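Local coordinates for RxLR effector protein 54 (Phytophthora infestans, PDB 5L7S) that binds the host autophagy protein ATG8CL through a C-terminal ATG8-interacting motif and stimulates autophagosome formation in the infected plant cell, at residues L251-R262 against F270-F279. Sequence-based numbering, arbitrary orientation.
Sequences LNLWLRYTQTYR and FSDAEALQFF
Leu251, Leu255 and Thr258 on helix 249-266 face Phe279, Ala275 and Phe270 as the C-terminal helix 272-279 folds back as a helical hairpin, the two axes 10.4 Å apart at closest and 137° between their directions. Helix 249-266 runs through the fifth of the tandem WY-domains; helix 272-279 packs on it as the last helix of the modelled chain, shortly before the ATG8-interacting motif. At the middle of the hairpin Ala275 brings the backbones close, its CB meeting Leu255 CD2 at 3.6 Å. The six-membered ring of Trp254 reaches the same methyl through CH2, and Ala275 O lies at the edge of the indole, near its plane, 3.5 Å from CZ3. The indole of Trp254 extends towards helix 272-279 because its CG stands opposite the backbone N across the CA-CB bond, while NE1 bonds back to Pro228 O. Phe270 points its ring edge at Trp254 CZ2 and lays CE2 over one face of Phe278; Phe232 meets both Trp254 and Phe278 edge-to-face, joining this aromatic cluster to helix 228-235. Leu251 places CD1 over the face of the Phe279 ring in a CH-pi contact, 3.7 Å from the centroid and 10° off the normal. Thr258 divides its two branches: OG1 bonds to Trp254 O from above the carbonyl plane, and CG2 packs against Phe270 CB. Towards the connecting loop, the extended Arg262 chain reaches over Ser271, whose CB sits over the centre of one guanidinium face. Glu274 OE1 stays 4.5 Å from Arg262 NH1 and well out of the guanidinium plane, so any attraction is of charge alone. That carboxylate is instead engaged in a capping box that starts the helix: Glu274 N donates to Ser271 OG, and Ser271 N returns a nearly straight bond (169°) to Glu274 OE1 at 2.9 Å, on the anti side of the carboxylate.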
loop_
_atom_site.group_PDB
_atom_site.type_symbol
_atom_site.label_atom_id
_atom_site.label_comp_id
_atom_site.label_asym_id
_atom_site.label_seq_id
_atom_site.Cartn_x
_atom_site.Cartn_y
_atom_site.Cartn_z
ATOM N N LEU A 251 19.461 -4.027 -22.960
ATOM C CA LEU A 251 19.074 -4.378 -24.326
ATOM C C LEU A 251 18.688 -5.848 -24.416
ATOM O O LEU A 251 17.664 -6.179 -25.006
ATOM C CB LEU A 251 20.201 -4.074 -25.318
ATOM C CG LEU A 251 19.926 -4.336 -26.807
ATOM C CD1 LEU A 251 18.711 -3.564 -27.295
ATOM C CD2 LEU A 251 21.147 -3.983 -27.641
ATOM N N ASN A 252 19.506 -6.720 -23.827
ATOM C CA ASN A 252 19.227 -8.156 -23.811
ATOM C C ASN A 252 17.874 -8.426 -23.158
ATOM O O ASN A 252 17.020 -9.105 -23.733
ATOM C CB ASN A 252 20.341 -8.930 -23.086
ATOM C CG ASN A 252 20.327 -10.422 -23.406
ATOM O OD1 ASN A 252 21.123 -10.900 -24.222
ATOM N ND2 ASN A 252 19.423 -11.163 -22.769
ATOM N N LEU A 253 17.684 -7.856 -21.971
ATOM C CA LEU A 253 16.431 -7.970 -21.226
ATOM C C LEU A 253 15.224 -7.551 -22.052
ATOM O O LEU A 253 14.210 -8.249 -22.057
ATOM C CB LEU A 253 16.503 -7.136 -19.945
ATOM C CG LEU A 253 15.242 -6.968 -19.095
ATOM C CD1 LEU A 253 14.530 -8.291 -18.808
ATOM C CD2 LEU A 253 15.637 -6.264 -17.807
ATOM N N TRP A 254 15.337 -6.419 -22.746
ATOM C CA TRP A 254 14.252 -5.936 -23.603
ATOM C C TRP A 254 13.946 -6.913 -24.740
ATOM O O TRP A 254 12.781 -7.216 -25.008
ATOM C CB TRP A 254 14.552 -4.548 -24.183
ATOM C CG TRP A 254 13.469 -4.113 -25.116
ATOM C CD1 TRP A 254 12.166 -3.890 -24.795
ATOM C CD2 TRP A 254 13.576 -3.913 -26.526
ATOM N NE1 TRP A 254 11.455 -3.543 -25.912
ATOM C CE2 TRP A 254 12.296 -3.549 -26.991
ATOM C CE3 TRP A 254 14.634 -3.991 -27.442
ATOM C CZ2 TRP A 254 12.039 -3.258 -28.336
ATOM C CZ3 TRP A 254 14.379 -3.704 -28.782
ATOM C CH2 TRP A 254 13.089 -3.342 -29.215
ATOM N N LEU A 255 14.995 -7.397 -25.396
ATOM C CA LEU A 255 14.848 -8.367 -26.478
ATOM C C LEU A 255 14.218 -9.673 -25.996
ATOM O O LEU A 255 13.401 -10.259 -26.712
ATOM C CB LEU A 255 16.200 -8.644 -27.138
ATOM C CG LEU A 255 16.807 -7.462 -27.905
ATOM C CD1 LEU A 255 18.295 -7.663 -28.173
ATOM C CD2 LEU A 255 16.056 -7.220 -29.205
ATOM N N ARG A 256 14.590 -10.113 -24.791
ATOM C CA ARG A 256 14.003 -11.316 -24.185
ATOM C C ARG A 256 12.535 -11.124 -23.822
ATOM O O ARG A 256 11.725 -12.028 -24.043
ATOM C CB ARG A 256 14.787 -11.768 -22.945
ATOM C CG ARG A 256 16.176 -12.325 -23.225
ATOM C CD ARG A 256 16.153 -13.545 -24.136
ATOM N NE ARG A 256 17.456 -14.208 -24.210
ATOM C CZ ARG A 256 17.808 -15.115 -25.127
ATOM N NH1 ARG A 256 16.964 -15.502 -26.084
ATOM N NH2 ARG A 256 19.027 -15.641 -25.093
ATOM N N TYR A 257 12.189 -9.963 -23.266
ATOM C CA TYR A 257 10.780 -9.641 -23.041
ATOM C C TYR A 257 10.016 -9.639 -24.358
ATOM O O TYR A 257 8.939 -10.224 -24.449
ATOM C CB TYR A 257 10.584 -8.290 -22.347
ATOM C CG TYR A 257 9.113 -7.996 -22.147
ATOM C CD1 TYR A 257 8.389 -8.649 -21.152
ATOM C CD2 TYR A 257 8.430 -7.119 -22.992
ATOM C CE1 TYR A 257 7.036 -8.418 -20.983
ATOM C CE2 TYR A 257 7.072 -6.880 -22.828
ATOM C CZ TYR A 257 6.384 -7.532 -21.820
ATOM O OH TYR A 257 5.043 -7.309 -21.641
ATOM N N THR A 258 10.581 -8.976 -25.366
ATOM C CA THR A 258 9.950 -8.860 -26.679
ATOM C C THR A 258 9.636 -10.220 -27.306
ATOM O O THR A 258 8.565 -10.386 -27.892
ATOM C CB THR A 258 10.809 -8.020 -27.650
ATOM O OG1 THR A 258 11.054 -6.727 -27.079
ATOM C CG2 THR A 258 10.110 -7.837 -28.993
ATOM N N GLN A 259 10.544 -11.188 -27.175
ATOM C CA GLN A 259 10.293 -12.532 -27.725
ATOM C C GLN A 259 9.215 -13.280 -26.927
ATOM O O GLN A 259 8.431 -14.032 -27.509
ATOM C CB GLN A 259 11.589 -13.356 -27.881
ATOM C CG GLN A 259 12.110 -14.087 -26.650
ATOM C CD GLN A 259 13.274 -15.000 -26.982
ATOM O OE1 GLN A 259 14.414 -14.554 -27.095
ATOM N NE2 GLN A 259 12.990 -16.282 -27.144
ATOM N N THR A 260 9.181 -13.065 -25.610
ATOM C CA THR A 260 8.102 -13.583 -24.760
ATOM C C THR A 260 6.754 -13.009 -25.197
ATOM O O THR A 260 5.783 -13.750 -25.349
ATOM C CB THR A 260 8.320 -13.249 -23.266
ATOM O OG1 THR A 260 9.654 -13.594 -22.875
ATOM C CG2 THR A 260 7.330 -14.006 -22.386
ATOM N N TYR A 261 6.716 -11.695 -25.412
ATOM C CA TYR A 261 5.516 -11.003 -25.894
ATOM C C TYR A 261 5.047 -11.598 -27.221
ATOM O O TYR A 261 3.881 -11.964 -27.368
ATOM C CB TYR A 261 5.796 -9.505 -26.051
ATOM C CG TYR A 261 4.571 -8.648 -26.266
ATOM C CD1 TYR A 261 3.855 -8.133 -25.182
ATOM C CD2 TYR A 261 4.140 -8.323 -27.552
ATOM C CE1 TYR A 261 2.732 -7.336 -25.374
ATOM C CE2 TYR A 261 3.021 -7.525 -27.755
ATOM C CZ TYR A 261 2.321 -7.035 -26.664
ATOM O OH TYR A 261 1.215 -6.244 -26.865
ATOM N N ARG A 262 5.979 -11.705 -28.165
ATOM C CA ARG A 262 5.740 -12.354 -29.455
ATOM C C ARG A 262 5.238 -13.793 -29.286
ATOM O O ARG A 262 4.355 -14.222 -30.014
ATOM C CB ARG A 262 7.025 -12.338 -30.292
ATOM C CG ARG A 262 6.898 -12.894 -31.701
ATOM C CD ARG A 262 8.210 -12.745 -32.455
ATOM N NE ARG A 262 8.091 -13.091 -33.874
ATOM C CZ ARG A 262 7.519 -12.331 -34.814
ATOM N NH1 ARG A 262 6.974 -11.150 -34.521
ATOM N NH2 ARG A 262 7.484 -12.765 -36.072
ATOM N N PHE A 270 7.424 -7.214 -32.834
ATOM C CA PHE A 270 8.798 -7.218 -33.324
ATOM C C PHE A 270 9.385 -8.629 -33.249
ATOM O O PHE A 270 9.289 -9.296 -32.220
ATOM C CB PHE A 270 9.701 -6.259 -32.530
ATOM C CG PHE A 270 9.344 -4.796 -32.663
ATOM C CD1 PHE A 270 8.840 -4.263 -33.853
ATOM C CD2 PHE A 270 9.565 -3.932 -31.591
ATOM C CE1 PHE A 270 8.536 -2.914 -33.954
ATOM C CE2 PHE A 270 9.270 -2.579 -31.695
ATOM C CZ PHE A 270 8.750 -2.073 -32.876
ATOM N N SER A 271 9.940 -9.085 -34.368
ATOM C CA SER A 271 10.859 -10.213 -34.378
ATOM C C SER A 271 12.215 -9.735 -33.857
ATOM O O SER A 271 12.416 -8.538 -33.620
ATOM C CB SER A 271 11.007 -10.776 -35.794
ATOM O OG SER A 271 11.677 -9.862 -36.651
ATOM N N ASP A 272 13.139 -10.674 -33.689
ATOM C CA ASP A 272 14.496 -10.356 -33.238
ATOM C C ASP A 272 15.124 -9.282 -34.127
ATOM O O ASP A 272 15.597 -8.257 -33.629
ATOM C CB ASP A 272 15.374 -11.615 -33.222
ATOM C CG ASP A 272 14.990 -12.585 -32.114
ATOM O OD1 ASP A 272 15.117 -12.217 -30.926
ATOM O OD2 ASP A 272 14.573 -13.722 -32.431
ATOM N N ALA A 273 15.085 -9.510 -35.440
ATOM C CA ALA A 273 15.644 -8.575 -36.420
ATOM C C ALA A 273 14.966 -7.212 -36.353
ATOM O O ALA A 273 15.642 -6.183 -36.273
ATOM C CB ALA A 273 15.528 -9.147 -37.823
ATOM N N GLU A 274 13.635 -7.221 -36.369
ATOM C CA GLU A 274 12.831 -5.991 -36.315
ATOM C C GLU A 274 13.090 -5.182 -35.041
ATOM O O GLU A 274 13.216 -3.958 -35.099
ATOM C CB GLU A 274 11.337 -6.315 -36.418
ATOM C CG GLU A 274 10.902 -6.860 -37.775
ATOM C CD GLU A 274 9.456 -7.341 -37.807
ATOM O OE1 GLU A 274 8.936 -7.813 -36.769
ATOM O OE2 GLU A 274 8.835 -7.258 -38.887
ATOM N N ALA A 275 13.175 -5.875 -33.904
ATOM C CA ALA A 275 13.486 -5.244 -32.616
ATOM C C ALA A 275 14.842 -4.537 -32.634
ATOM O O ALA A 275 14.945 -3.375 -32.243
ATOM C CB ALA A 275 13.449 -6.275 -31.501
ATOM N N LEU A 276 15.873 -5.241 -33.097
ATOM C CA LEU A 276 17.206 -4.650 -33.266
ATOM C C LEU A 276 17.190 -3.422 -34.178
ATOM O O LEU A 276 17.921 -2.459 -33.936
ATOM C CB LEU A 276 18.189 -5.681 -33.827
ATOM C CG LEU A 276 18.603 -6.811 -32.887
ATOM C CD1 LEU A 276 19.326 -7.899 -33.668
ATOM C CD2 LEU A 276 19.475 -6.288 -31.754
ATOM N N GLN A 277 16.360 -3.473 -35.222
ATOM C CA GLN A 277 16.176 -2.341 -36.134
ATOM C C GLN A 277 15.556 -1.157 -35.391
ATOM O O GLN A 277 16.081 -0.042 -35.454
ATOM C CB GLN A 277 15.309 -2.738 -37.345
ATOM C CG GLN A 277 15.514 -1.871 -38.584
ATOM C CD GLN A 277 16.924 -1.960 -39.162
ATOM O OE1 GLN A 277 17.642 -2.940 -38.944
ATOM N NE2 GLN A 277 17.329 -0.931 -39.900
ATOM N N PHE A 278 14.463 -1.417 -34.672
ATOM C CA PHE A 278 13.814 -0.408 -33.821
ATOM C C PHE A 278 14.812 0.264 -32.872
ATOM O O PHE A 278 14.805 1.490 -32.726
ATOM C CB PHE A 278 12.663 -1.033 -33.020
ATOM C CG PHE A 278 11.845 -0.035 -32.248
ATOM C CD1 PHE A 278 12.209 0.343 -30.959
ATOM C CD2 PHE A 278 10.706 0.529 -32.809
ATOM C CE1 PHE A 278 11.453 1.264 -30.249
ATOM C CE2 PHE A 278 9.944 1.447 -32.100
ATOM C CZ PHE A 278 10.319 1.815 -30.819
ATOM N N PHE A 279 15.665 -0.545 -32.242
ATOM C CA PHE A 279 16.717 -0.044 -31.353
ATOM C C PHE A 279 17.686 0.902 -32.074
ATOM O O PHE A 279 18.090 1.914 -31.504
ATOM C CB PHE A 279 17.473 -1.213 -30.700
ATOM C CG PHE A 279 18.616 -0.783 -29.815
ATOM C CD1 PHE A 279 18.387 0.018 -28.699
ATOM C CD2 PHE A 279 19.921 -1.178 -30.094
ATOM C CE1 PHE A 279 19.434 0.424 -27.883
ATOM C CE2 PHE A 279 20.971 -0.776 -29.282
ATOM C CZ PHE A 279 20.729 0.027 -28.175
#